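Local coordinates for protein TetR family transcriptional regulator (Clostridium perfringens, PDB 6AZH) that probably acts as a dimeric, DNA-binding transcriptional regulator of the TetR family, perhaps controlling genes of fatty acid metabolism, at residues 105-108 and 114-117; 63-68 and 98-103; 75-78 and 84-87; 93-98 and 172-177; 67-72 and 123-128. All blocks are in the same frame, centred on the assembly; numbering follows the deposited sequence.

Interaction 1 of 5, residues 105-108 and 114-117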
# COMPACT_ATOMS: atom_id res chain seq x y z
N MSE A 105 3.52 3.09 -5.69
CA MSE A 105 2.36 2.42 -5.13
C MSE A 105 1.22 2.28 -6.12
O MSE A 105 0.52 1.28 -6.10
CB MSE A 105 1.85 3.14 -3.89
CG MSE A 105 2.88 3.28 -2.84
SE MSE A 105 3.16 1.49 -2.12
CE MSE A 105 5.00 1.14 -2.84
N SER A 106 1.05 3.26 -6.99
CA SER A 106 -0.05 3.19 -7.94
C SER A 106 0.13 2.06 -8.96
O SER A 106 -0.86 1.63 -9.56
CB SER A 106 -0.22 4.53 -8.64
OG SER A 106 0.79 4.71 -9.63
N GLN A 107 1.35 1.56 -9.15
CA GLN A 107 1.62 0.59 -10.20
C GLN A 107 1.99 -0.79 -9.67
O GLN A 107 2.33 -1.66 -10.47
CB GLN A 107 2.71 1.13 -11.13
CG GLN A 107 2.15 2.11 -12.15
CD GLN A 107 1.28 1.42 -13.18
OE1 GLN A 107 1.75 0.55 -13.90
NE2 GLN A 107 0.00 1.78 -13.22
N LEU A 108 1.87 -1.04 -8.36
CA LEU A 108 2.36 -2.30 -7.82
C LEU A 108 1.39 -3.47 -7.96
O LEU A 108 1.76 -4.59 -7.60
CB LEU A 108 2.68 -2.15 -6.34
CG LEU A 108 4.01 -1.57 -5.90
CD1 LEU A 108 4.02 -1.68 -4.40
CD2 LEU A 108 5.17 -2.29 -6.51
N ARG A 114 5.43 -4.35 -17.17
CA ARG A 114 5.99 -3.20 -16.46
C ARG A 114 5.82 -3.35 -14.95
O ARG A 114 6.70 -2.96 -14.18
CB ARG A 114 5.30 -1.93 -16.96
CG ARG A 114 5.63 -0.64 -16.25
CD ARG A 114 4.69 0.47 -16.80
NE ARG A 114 3.30 0.30 -16.38
CZ ARG A 114 2.31 -0.12 -17.17
NH1 ARG A 114 2.54 -0.42 -18.45
NH2 ARG A 114 1.08 -0.23 -16.69
N GLN A 115 4.70 -3.92 -14.52
CA GLN A 115 4.43 -4.00 -13.09
C GLN A 115 5.07 -5.22 -12.45
O GLN A 115 5.48 -5.15 -11.29
CB GLN A 115 2.93 -3.97 -12.85
CG GLN A 115 2.23 -2.81 -13.59
CD GLN A 115 0.72 -2.88 -13.50
OE1 GLN A 115 0.07 -3.54 -14.31
NE2 GLN A 115 0.16 -2.20 -12.51
N ASP A 116 5.16 -6.34 -13.18
CA ASP A 116 6.00 -7.44 -12.72
C ASP A 116 7.42 -6.96 -12.48
O ASP A 116 8.04 -7.28 -11.45
CB ASP A 116 6.01 -8.57 -13.75
CG ASP A 116 4.72 -9.37 -13.78
OD1 ASP A 116 4.12 -9.57 -12.71
OD2 ASP A 116 4.32 -9.80 -14.88
N GLU A 117 7.97 -6.19 -13.43
CA GLU A 117 9.33 -5.70 -13.32
C GLU A 117 9.49 -4.75 -12.15
O GLU A 117 10.49 -4.82 -11.42
CB GLU A 117 9.74 -5.02 -14.63
CG GLU A 117 10.01 -6.02 -15.76
CD GLU A 117 9.88 -5.41 -17.16
OE1 GLU A 117 9.70 -4.18 -17.28
OE2 GLU A 117 9.97 -6.19 -18.13
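Arg114, in the first turn of helix 113-138, holds the side chain of Gln107, at the C-terminal end of helix 98-106 in the all-helical C-terminal domain of this TetR-type regulator. The grip is side-on: NE and NH2 of Arg114 both donate to the single atom OE1 of Gln107, NE at 2.9 Å and NH2 at 3.0 Å. Seen from the arginine, OE1 sits in the guanidinium plane, only 2° out of it. Seen from the amide, both nitrogens approach from the same face of its plane, NE well above it and NH2 tilted less. A bend at chi3 (70°) turns the guanidinium back toward the amide, while the bend of Gln107 at chi2 (-70°) brings OE1 round to meet it. The other terminal nitrogen, NH1, forms a salt bridge with Glu51 of helix 50-74, and Tyr24 of helix 6-26 adds a cation-pi contact, so that Arg114 bridges the C-terminal domain to the probable DNA-binding part. Glu51 and Gln107 together would be expected to fix the rotation of the guanidinium.

Gln115 follows, its CA-CB bond directed at 105-108. Beyond CG its chain is extended, and its CG passes 3.4 Å from OE1 of Gln107. The carboxamide oxygen OE1 of Gln115 is taken by the backbone N of Glu112, which fixes the flip of the amide and presents NE2 to Gln107. That NE2 donates to the backbone O of Gln107 at 3.0 Å, coming from above the carbonyl plane rather than along a lone pair.

Interaction 2 of 5, residues 63-68 and 98-103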
# COMPACT_ATOMS: atom_id res chain seq x y z
N GLU A 63 17.56 3.92 -6.68
CA GLU A 63 19.00 3.84 -6.39
C GLU A 63 19.30 4.28 -4.96
O GLU A 63 20.07 3.61 -4.25
CB GLU A 63 19.78 4.71 -7.38
CG GLU A 63 19.78 4.13 -8.78
CD GLU A 63 20.51 5.00 -9.80
OE1 GLU A 63 21.01 6.07 -9.41
OE2 GLU A 63 20.57 4.61 -10.99
N ILE A 64 18.73 5.40 -4.52
CA ILE A 64 19.02 5.90 -3.18
C ILE A 64 18.46 4.94 -2.13
O ILE A 64 19.03 4.82 -1.04
CB ILE A 64 18.50 7.34 -3.01
CG1 ILE A 64 18.96 7.96 -1.68
CG2 ILE A 64 16.99 7.40 -3.12
CD1 ILE A 64 20.44 8.20 -1.57
N TRP A 65 17.37 4.23 -2.44
CA TRP A 65 16.83 3.26 -1.49
C TRP A 65 17.81 2.11 -1.28
O TRP A 65 18.14 1.75 -0.13
CB TRP A 65 15.47 2.75 -1.97
CG TRP A 65 14.40 3.82 -1.93
CD1 TRP A 65 14.20 4.81 -2.85
CD2 TRP A 65 13.42 4.01 -0.91
NE1 TRP A 65 13.15 5.61 -2.47
CE2 TRP A 65 12.65 5.14 -1.27
CE3 TRP A 65 13.12 3.35 0.30
CZ2 TRP A 65 11.59 5.61 -0.49
CZ3 TRP A 65 12.06 3.82 1.07
CH2 TRP A 65 11.32 4.94 0.68
N HIS A 66 18.31 1.53 -2.37
CA HIS A 66 19.32 0.48 -2.27
C HIS A 66 20.59 0.99 -1.60
O HIS A 66 21.19 0.29 -0.78
CB HIS A 66 19.67 -0.07 -3.66
CG HIS A 66 18.61 -0.91 -4.26
ND1 HIS A 66 18.20 -2.10 -3.71
CD2 HIS A 66 17.87 -0.74 -5.39
CE1 HIS A 66 17.25 -2.63 -4.46
NE2 HIS A 66 17.04 -1.83 -5.49
N GLU A 67 21.01 2.20 -1.95
CA GLU A 67 22.24 2.75 -1.38
C GLU A 67 22.14 2.89 0.13
O GLU A 67 23.03 2.45 0.87
CB GLU A 67 22.55 4.10 -2.02
CG GLU A 67 23.74 4.83 -1.41
CD GLU A 67 23.93 6.22 -2.00
OE1 GLU A 67 24.43 7.11 -1.28
OE2 GLU A 67 23.56 6.41 -3.19
N LYS A 68 21.05 3.50 0.61
CA LYS A 68 20.90 3.73 2.04
C LYS A 68 20.66 2.43 2.80
O LYS A 68 21.14 2.30 3.94
CB LYS A 68 19.76 4.71 2.29
CG LYS A 68 20.08 6.12 1.84
CD LYS A 68 19.36 7.16 2.68
CE LYS A 68 19.61 8.57 2.17
NZ LYS A 68 20.92 9.11 2.61
N ARG A 98 7.67 11.86 -1.54
CA ARG A 98 6.31 11.35 -1.44
C ARG A 98 5.70 11.11 -2.81
O ARG A 98 5.01 10.10 -3.02
CB ARG A 98 5.45 12.30 -0.62
CG ARG A 98 5.54 12.02 0.88
CD ARG A 98 4.93 13.16 1.67
NE ARG A 98 5.85 14.29 1.75
CZ ARG A 98 5.49 15.54 2.01
NH1 ARG A 98 4.21 15.84 2.24
NH2 ARG A 98 6.40 16.50 2.06
N ALA A 99 5.93 12.03 -3.75
CA ALA A 99 5.38 11.85 -5.09
C ALA A 99 5.91 10.56 -5.73
O ALA A 99 5.13 9.76 -6.28
CB ALA A 99 5.71 13.06 -5.97
N PHE A 100 7.22 10.34 -5.64
CA PHE A 100 7.82 9.13 -6.19
C PHE A 100 7.18 7.88 -5.59
O PHE A 100 6.87 6.92 -6.32
CB PHE A 100 9.34 9.13 -5.95
CG PHE A 100 10.02 7.85 -6.35
CD1 PHE A 100 10.37 7.61 -7.66
CD2 PHE A 100 10.32 6.88 -5.41
CE1 PHE A 100 10.99 6.40 -8.04
CE2 PHE A 100 10.93 5.70 -5.78
CZ PHE A 100 11.27 5.46 -7.09
N PHE A 101 6.99 7.86 -4.28
CA PHE A 101 6.47 6.66 -3.64
C PHE A 101 5.02 6.39 -4.04
O PHE A 101 4.64 5.23 -4.23
CB PHE A 101 6.60 6.76 -2.12
CG PHE A 101 6.64 5.43 -1.45
CD1 PHE A 101 7.82 4.70 -1.41
CD2 PHE A 101 5.49 4.90 -0.89
CE1 PHE A 101 7.86 3.48 -0.79
CE2 PHE A 101 5.53 3.66 -0.27
CZ PHE A 101 6.71 2.95 -0.23
N LYS A 102 4.22 7.45 -4.21
CA LYS A 102 2.85 7.29 -4.71
C LYS A 102 2.84 6.72 -6.12
O LYS A 102 2.00 5.87 -6.46
CB LYS A 102 2.13 8.63 -4.70
CG LYS A 102 1.79 9.15 -3.33
CD LYS A 102 1.23 10.55 -3.44
CE LYS A 102 1.15 11.21 -2.09
NZ LYS A 102 1.03 12.68 -2.26
N MSE A 103 3.73 7.22 -6.98
CA MSE A 103 3.89 6.70 -8.32
C MSE A 103 4.14 5.20 -8.28
O MSE A 103 3.50 4.43 -9.01
CB MSE A 103 5.04 7.41 -9.01
CG MSE A 103 5.74 6.56 -10.05
SE MSE A 103 7.08 7.55 -10.94
CE MSE A 103 8.28 7.36 -9.62
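The two helical segments stay well apart, the nearest pair of CA atoms, Trp65 CA and Phe101 CA, being 11.1 Å from each other, and large aromatic side chains span the distance. Trp65 is the one residue of 63-68 that reaches across. Its CA-CB bond is directed at helix 98-106, and the indole touches two neighbouring phenylalanines at separate places. The pyrrole part meets Phe100, with Trp65 NE1 4.0 Å from Phe100 CE2. Here the ring planes are nearly parallel, 27° apart, but offset until only their flanks meet, with the centroid of the indole five-membered ring 6.0 Å from that of Phe100.

The six-membered ring of the indole meets Phe101. Trp65 CZ2 lies 4.0 Å from Phe101 CD1, and Trp65 CH2 is equally far, 4.0 Å, from Phe101 CE1, the planes inclined at 33°. Together the three residues form an aromatic cluster whose centre lies about 4 Å from the centre of the chain, in the buried core where helix 50-74 meets the C-terminal helices of the TetR fold. Phe101 does not aim its CA-CB bond straight at the tryptophan. With its CG anti to the backbone N (chi1 -156°), the ring nevertheless swings round to bring its CD1 and CE1 side against the indole.

Other helices complete the packing. Leu158 of helix 147-165 touches both Trp65 and Phe101, Leu93 of helix 79-96 also meets Trp65, and Leu62 lies against Phe100.

Interaction 3 of 5, residues 75-78 and 84-87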
# COMPACT_ATOMS: atom_id res chain seq x y z
N LEU A 75 26.97 -1.50 8.30
CA LEU A 75 27.36 -1.09 9.64
C LEU A 75 27.76 -2.29 10.48
O LEU A 75 27.34 -3.42 10.24
CB LEU A 75 26.21 -0.37 10.34
CG LEU A 75 25.58 0.84 9.67
CD1 LEU A 75 24.26 1.16 10.34
CD2 LEU A 75 26.54 2.02 9.73
N GLU A 76 28.60 -2.04 11.49
CA GLU A 76 28.94 -3.08 12.46
C GLU A 76 27.91 -3.21 13.58
O GLU A 76 28.04 -4.12 14.42
CB GLU A 76 30.33 -2.81 13.04
CG GLU A 76 31.39 -2.67 11.96
CD GLU A 76 32.80 -2.55 12.50
OE1 GLU A 76 33.17 -3.35 13.39
OE2 GLU A 76 33.54 -1.65 12.04
N ASP A 77 26.91 -2.33 13.62
CA ASP A 77 25.86 -2.33 14.64
C ASP A 77 25.21 -3.70 14.77
O ASP A 77 25.15 -4.48 13.82
CB ASP A 77 24.78 -1.30 14.30
CG ASP A 77 25.33 0.12 14.23
OD1 ASP A 77 26.45 0.30 13.71
OD2 ASP A 77 24.63 1.04 14.69
N GLU A 78 24.73 -4.00 15.98
CA GLU A 78 23.90 -5.17 16.18
C GLU A 78 22.68 -5.09 15.26
O GLU A 78 22.18 -3.99 14.98
CB GLU A 78 23.42 -5.27 17.62
CG GLU A 78 24.55 -5.50 18.58
CD GLU A 78 25.28 -6.79 18.32
OE1 GLU A 78 24.61 -7.84 18.22
OE2 GLU A 78 26.53 -6.76 18.22
N LYS A 84 16.30 -0.50 13.93
CA LYS A 84 15.89 0.84 14.35
C LYS A 84 16.34 1.89 13.34
O LYS A 84 15.57 2.81 13.02
CB LYS A 84 16.44 1.13 15.75
CG LYS A 84 15.76 0.28 16.83
CD LYS A 84 16.62 0.29 18.10
CE LYS A 84 16.05 -0.57 19.21
NZ LYS A 84 16.89 -0.31 20.43
N LYS A 85 17.55 1.76 12.80
CA LYS A 85 18.03 2.71 11.81
C LYS A 85 17.30 2.54 10.48
O LYS A 85 17.14 3.52 9.74
CB LYS A 85 19.55 2.57 11.62
CG LYS A 85 20.35 3.16 12.81
CD LYS A 85 21.86 2.85 12.76
CE LYS A 85 22.60 3.71 13.80
NZ LYS A 85 24.06 3.42 13.86
N LEU A 86 16.85 1.32 10.17
CA LEU A 86 16.07 1.09 8.95
C LEU A 86 14.76 1.86 8.98
O LEU A 86 14.39 2.53 8.00
CB LEU A 86 15.82 -0.42 8.79
CG LEU A 86 14.75 -0.79 7.76
CD1 LEU A 86 15.30 -0.54 6.39
CD2 LEU A 86 14.34 -2.26 7.91
N PHE A 87 14.04 1.80 10.11
CA PHE A 87 12.75 2.48 10.20
C PHE A 87 12.92 3.98 10.03
O PHE A 87 12.16 4.63 9.30
CB PHE A 87 12.06 2.18 11.53
CG PHE A 87 11.87 0.72 11.79
CD1 PHE A 87 11.67 -0.17 10.75
CD2 PHE A 87 11.90 0.23 13.09
CE1 PHE A 87 11.51 -1.52 10.99
CE2 PHE A 87 11.73 -1.12 13.34
CZ PHE A 87 11.53 -1.99 12.29
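The carboxylate of Asp77 is the flat group of this contact, and Lys85 meets it at one oxygen: NZ of Lys85 lies 2.6 Å from OD2 of Asp77 in a salt bridge that is also a hydrogen bond. The ammonium comes to the syn side of OD2, lifted 29° out of the carboxylate plane. The second oxygen is farther off, Asp77 OD1 being 3.9 Å from Lys85 NZ, which makes the grip one-pronged rather than forked. The two side chains cross at about a right angle.

Reach is supplied by the lysine, whose chain runs extended beyond CG (chi2 171°, chi3 168°) from helix 79-96 to the loop before it. Along the way its aliphatic part is used as well: Leu75 CD1 packs at 3.8 Å against Lys85 CD. The ammonium end thus pairs with the Asp77 carboxylate while the methylenes rest beside a leucine branch.

The contact is at the surface, its centre about 18 Å from that of the chain. It is a short-range tie within the connection between two consecutive helices, in which a lysine of helix 79-96 is bonded back to the loop that joins this helix to helix 50-74 in the TetR-type fold.

Interaction 4 of 5, residues 93-98 and 172-177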
# COMPACT_ATOMS: atom_id res chain seq x y z
N LEU A 93 13.17 8.90 4.05
CA LEU A 93 13.22 8.83 2.59
C LEU A 93 11.83 8.95 1.99
O LEU A 93 11.63 9.66 1.00
CB LEU A 93 13.88 7.52 2.14
CG LEU A 93 14.68 7.56 0.84
CD1 LEU A 93 15.59 8.80 0.80
CD2 LEU A 93 15.50 6.28 0.66
N LEU A 94 10.85 8.25 2.58
CA LEU A 94 9.46 8.38 2.14
C LEU A 94 8.99 9.83 2.20
O LEU A 94 8.40 10.34 1.25
CB LEU A 94 8.56 7.49 3.00
CG LEU A 94 7.07 7.68 2.81
CD1 LEU A 94 6.73 7.32 1.38
CD2 LEU A 94 6.32 6.79 3.79
N TYR A 95 9.25 10.50 3.32
CA TYR A 95 8.78 11.86 3.50
C TYR A 95 9.44 12.82 2.51
O TYR A 95 8.81 13.80 2.08
CB TYR A 95 9.03 12.33 4.93
CG TYR A 95 8.24 13.57 5.28
CD1 TYR A 95 6.85 13.57 5.18
CD2 TYR A 95 8.87 14.73 5.70
CE1 TYR A 95 6.12 14.70 5.49
CE2 TYR A 95 8.14 15.87 6.02
CZ TYR A 95 6.77 15.84 5.91
OH TYR A 95 6.02 16.95 6.21
N GLU A 96 10.69 12.55 2.15
CA GLU A 96 11.40 13.40 1.20
C GLU A 96 11.04 13.11 -0.25
O GLU A 96 11.47 13.87 -1.13
CB GLU A 96 12.90 13.24 1.40
CG GLU A 96 13.42 13.93 2.65
CD GLU A 96 13.07 15.41 2.67
OE1 GLU A 96 12.49 15.87 3.68
OE2 GLU A 96 13.37 16.11 1.68
N ASN A 97 10.30 12.05 -0.53
CA ASN A 97 10.06 11.60 -1.89
C ASN A 97 8.63 11.07 -2.02
O ASN A 97 8.39 9.98 -2.52
CB ASN A 97 11.07 10.53 -2.30
CG ASN A 97 12.52 11.04 -2.28
OD1 ASN A 97 12.99 11.65 -3.23
ND2 ASN A 97 13.22 10.80 -1.16
N ARG A 98 7.67 11.86 -1.54
CA ARG A 98 6.31 11.35 -1.44
C ARG A 98 5.70 11.11 -2.81
O ARG A 98 5.01 10.10 -3.02
CB ARG A 98 5.45 12.30 -0.62
CG ARG A 98 5.54 12.02 0.88
CD ARG A 98 4.93 13.16 1.67
NE ARG A 98 5.85 14.29 1.75
CZ ARG A 98 5.49 15.54 2.01
NH1 ARG A 98 4.21 15.84 2.24
NH2 ARG A 98 6.40 16.50 2.06
N PHE A 172 1.06 15.66 9.32
CA PHE A 172 1.99 14.54 9.46
C PHE A 172 3.31 15.00 10.09
O PHE A 172 3.91 15.98 9.64
CB PHE A 172 2.24 13.95 8.08
CG PHE A 172 3.10 12.73 8.07
CD1 PHE A 172 2.54 11.48 8.26
CD2 PHE A 172 4.46 12.82 7.82
CE1 PHE A 172 3.33 10.34 8.23
CE2 PHE A 172 5.25 11.69 7.79
CZ PHE A 172 4.69 10.45 7.99
N ASN A 173 3.77 14.28 11.11
CA ASN A 173 5.03 14.58 11.80
C ASN A 173 5.93 13.36 11.68
O ASN A 173 5.69 12.36 12.36
CB ASN A 173 4.78 14.94 13.26
CG ASN A 173 6.05 15.35 14.01
OD1 ASN A 173 7.14 14.82 13.75
ND2 ASN A 173 5.92 16.28 14.94
N VAL A 174 6.96 13.47 10.85
CA VAL A 174 7.75 12.28 10.50
C VAL A 174 8.48 11.72 11.71
O VAL A 174 8.62 10.50 11.86
CB VAL A 174 8.71 12.61 9.34
CG1 VAL A 174 9.79 13.57 9.79
CG2 VAL A 174 9.32 11.32 8.79
N ASN A 175 8.96 12.59 12.60
CA ASN A 175 9.74 12.09 13.74
C ASN A 175 8.85 11.38 14.74
O ASN A 175 9.25 10.36 15.32
CB ASN A 175 10.49 13.24 14.41
CG ASN A 175 11.67 13.71 13.60
OD1 ASN A 175 12.43 12.89 13.07
ND2 ASN A 175 11.81 15.02 13.46
N LYS A 176 7.63 11.88 14.94
CA LYS A 176 6.69 11.19 15.82
C LYS A 176 6.27 9.85 15.22
O LYS A 176 6.09 8.87 15.95
CB LYS A 176 5.46 12.06 16.07
CG LYS A 176 5.72 13.19 17.06
CD LYS A 176 4.48 14.04 17.30
CE LYS A 176 4.75 15.17 18.30
NZ LYS A 176 3.76 16.27 18.15
N VAL A 177 6.12 9.79 13.90
CA VAL A 177 5.72 8.54 13.26
C VAL A 177 6.82 7.51 13.36
O VAL A 177 6.56 6.34 13.65
CB VAL A 177 5.33 8.79 11.79
CG1 VAL A 177 5.17 7.48 11.08
CG2 VAL A 177 4.03 9.59 11.73
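Tyr95 and Phe172 lie with their ring planes 26° from parallel and laterally displaced, leaving little of one ring above the other and their centroids 5.4 Å apart. Contact is made by one side of each: Tyr95 CE1 comes within 3.4 Å of Phe172 CD2, and Tyr95 CD1 within 3.6 Å of Phe172 CE2. The two side chains extend antiparallel to each other, each reaching toward the other's backbone. Phe172 carries its CG anti to the backbone N (chi1 -176°), which sends the ring toward helix 79-96.

Val174 comes over one face of the tyrosine, its CB offset toward the rim, and Val174 CG2 also touches Tyr95 CB at 4.0 Å. The opposite face is taken by Arg98 in a cation-pi contact, with Tyr95 CE1 over the centre of the guanidinium. Arg98 NE donates to Tyr95 O at 3.0 Å, and Arg98 NH1 forms a salt bridge with Glu165 of helix 147-165.

The arrangement joins two helix ends of the TetR C-terminal domain, the last turn of helix 79-96 and the start of helix 174-187. Asn173 is the N-cap of the latter: its OD1 accepts from Lys176 N at 3.2 Å and, weakly, from Asn175 N. Asn97, N-cap of helix 98-106, makes no capping bond with its side chain; its ND2 instead donates back to Leu93 O at 2.9 Å, and ND2 lies in the plane of that carbonyl, on a lone pair of Leu93 O.

Interaction 5 of 5, residues 67-72 and 123-128; sequences EKLTDI and TEYIEG
Leu69 places CG anti to the backbone N (chi1 -179°), and together with chi2 at 59° this sets its CD2 over the ring of Tyr125, whose own CG is likewise anti to the backbone N. The CA-CB bond of Leu69 is directed toward helix 113-138, and CD2 does most of the touching. It stands 4.0 Å from the centroid of the Tyr125 ring, 24° off the ring normal, a CH-pi contact over the face and displaced toward the rim. The nearest ring atom is Tyr125 CE1, 3.7 Å from Leu69 CD2, and Leu69 CB adds a second touch on CE1.

The same methyl sinks against the backbone of the facing helix, where Leu69 CD2 is 3.3 Å from Tyr125 O and 3.7 Å from Gly128 CA. The absence of a side chain at Gly128 is consistent with the close approach of the helices, Leu69 CA being only 6.9 Å from Gly128 CA. This buried helix-helix packing belongs to the core of the TetR-type C-terminal domain, where helix 50-74 runs from the DNA-binding part into the helical bundle. Leu86 and Ile132 pack against Leu69 as well. At the far end of the tyrosine, OH is hydrogen-bonded to OE1 of Gln90 in helix 79-96.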
# COMPACT_ATOMS: atom_id res chain seq x y z
N GLU A 67 21.01 2.20 -1.95
CA GLU A 67 22.24 2.75 -1.38
C GLU A 67 22.14 2.89 0.13
O GLU A 67 23.03 2.45 0.87
CB GLU A 67 22.55 4.10 -2.02
CG GLU A 67 23.74 4.83 -1.41
CD GLU A 67 23.93 6.22 -2.00
OE1 GLU A 67 24.43 7.11 -1.28
OE2 GLU A 67 23.56 6.41 -3.19
N LYS A 68 21.05 3.50 0.61
CA LYS A 68 20.90 3.73 2.04
C LYS A 68 20.66 2.43 2.80
O LYS A 68 21.14 2.30 3.94
CB LYS A 68 19.76 4.71 2.29
CG LYS A 68 20.08 6.12 1.84
CD LYS A 68 19.36 7.16 2.68
CE LYS A 68 19.61 8.57 2.17
NZ LYS A 68 20.92 9.11 2.61
N LEU A 69 19.96 1.47 2.21
CA LEU A 69 19.80 0.18 2.87
C LEU A 69 21.13 -0.56 2.93
O LEU A 69 21.48 -1.13 3.98
CB LEU A 69 18.75 -0.67 2.16
CG LEU A 69 18.46 -2.05 2.75
CD1 LEU A 69 18.00 -1.92 4.20
CD2 LEU A 69 17.43 -2.78 1.91
N THR A 70 21.89 -0.56 1.83
CA THR A 70 23.20 -1.20 1.83
C THR A 70 24.12 -0.58 2.87
O THR A 70 24.89 -1.29 3.52
CB THR A 70 23.82 -1.12 0.42
OG1 THR A 70 23.08 -1.96 -0.47
CG2 THR A 70 25.27 -1.60 0.45
N ASP A 71 24.05 0.75 3.05
CA ASP A 71 24.86 1.39 4.08
C ASP A 71 24.51 0.86 5.47
O ASP A 71 25.39 0.64 6.31
CB ASP A 71 24.67 2.90 4.06
CG ASP A 71 25.36 3.56 2.87
OD1 ASP A 71 26.22 2.92 2.24
OD2 ASP A 71 25.03 4.73 2.59
N ILE A 72 23.21 0.69 5.75
CA ILE A 72 22.79 0.14 7.04
C ILE A 72 23.29 -1.29 7.20
O ILE A 72 23.82 -1.67 8.25
CB ILE A 72 21.26 0.24 7.18
CG1 ILE A 72 20.86 1.69 7.44
CG2 ILE A 72 20.77 -0.70 8.30
CD1 ILE A 72 19.38 1.91 7.47
N THR A 123 11.16 -6.13 -4.68
CA THR A 123 11.58 -7.37 -4.03
C THR A 123 13.07 -7.36 -3.74
O THR A 123 13.51 -7.76 -2.65
CB THR A 123 11.20 -8.58 -4.89
OG1 THR A 123 9.77 -8.70 -4.91
CG2 THR A 123 11.79 -9.88 -4.34
N GLU A 124 13.88 -6.90 -4.71
CA GLU A 124 15.31 -6.70 -4.47
C GLU A 124 15.56 -5.85 -3.23
O GLU A 124 16.43 -6.17 -2.41
CB GLU A 124 15.96 -6.06 -5.69
CG GLU A 124 16.14 -7.00 -6.87
CD GLU A 124 16.59 -6.28 -8.13
OE1 GLU A 124 17.01 -5.10 -8.04
OE2 GLU A 124 16.53 -6.88 -9.22
N TYR A 125 14.82 -4.75 -3.08
CA TYR A 125 14.96 -3.94 -1.88
C TYR A 125 14.55 -4.72 -0.63
O TYR A 125 15.25 -4.70 0.38
CB TYR A 125 14.13 -2.65 -2.00
CG TYR A 125 14.16 -1.79 -0.76
CD1 TYR A 125 15.21 -0.91 -0.53
CD2 TYR A 125 13.16 -1.88 0.20
CE1 TYR A 125 15.25 -0.13 0.59
CE2 TYR A 125 13.20 -1.10 1.34
CZ TYR A 125 14.25 -0.23 1.53
OH TYR A 125 14.30 0.55 2.66
N ILE A 126 13.41 -5.41 -0.69
CA ILE A 126 12.90 -6.12 0.49
C ILE A 126 13.86 -7.24 0.91
O ILE A 126 13.95 -7.57 2.10
CB ILE A 126 11.47 -6.64 0.22
CG1 ILE A 126 10.51 -5.45 0.10
CG2 ILE A 126 10.98 -7.60 1.31
CD1 ILE A 126 9.13 -5.83 -0.36
N GLU A 127 14.61 -7.81 -0.04
CA GLU A 127 15.58 -8.84 0.32
C GLU A 127 16.67 -8.31 1.24
O GLU A 127 17.22 -9.07 2.05
CB GLU A 127 16.21 -9.45 -0.94
CG GLU A 127 15.31 -10.46 -1.61
CD GLU A 127 15.71 -10.74 -3.05
OE1 GLU A 127 16.72 -10.16 -3.52
OE2 GLU A 127 15.01 -11.54 -3.71
N GLY A 128 17.01 -7.02 1.14
CA GLY A 128 17.93 -6.44 2.10
C GLY A 128 17.37 -6.45 3.51
O GLY A 128 18.09 -6.75 4.47

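How the interactions relate
From the N terminus, helix 50-74 opens interactions 2 (63-68) and 5 (67-72), which share Glu67 and Lys68. Interaction 3 opens and closes locally, within the spans of both. Interaction 4 starts at 93-98; interaction 2 closes at 98-103, sharing Arg98 with it. Interaction 1, the next short closure, lies within the spans of interactions 4 and 5. Interaction 5 closes at 123-128 and interaction 4 last, at 172-177, so it crosses both 2 and 5. Helix 50-74 is the common strut, tied to helix 98-106 by interaction 2 and to helix 113-138 by interaction 5. Leu94 packs on both Trp65 and Phe101, joining interactions 2 and 4, and Ile72 touches Leu86 between interactions 5 and 3.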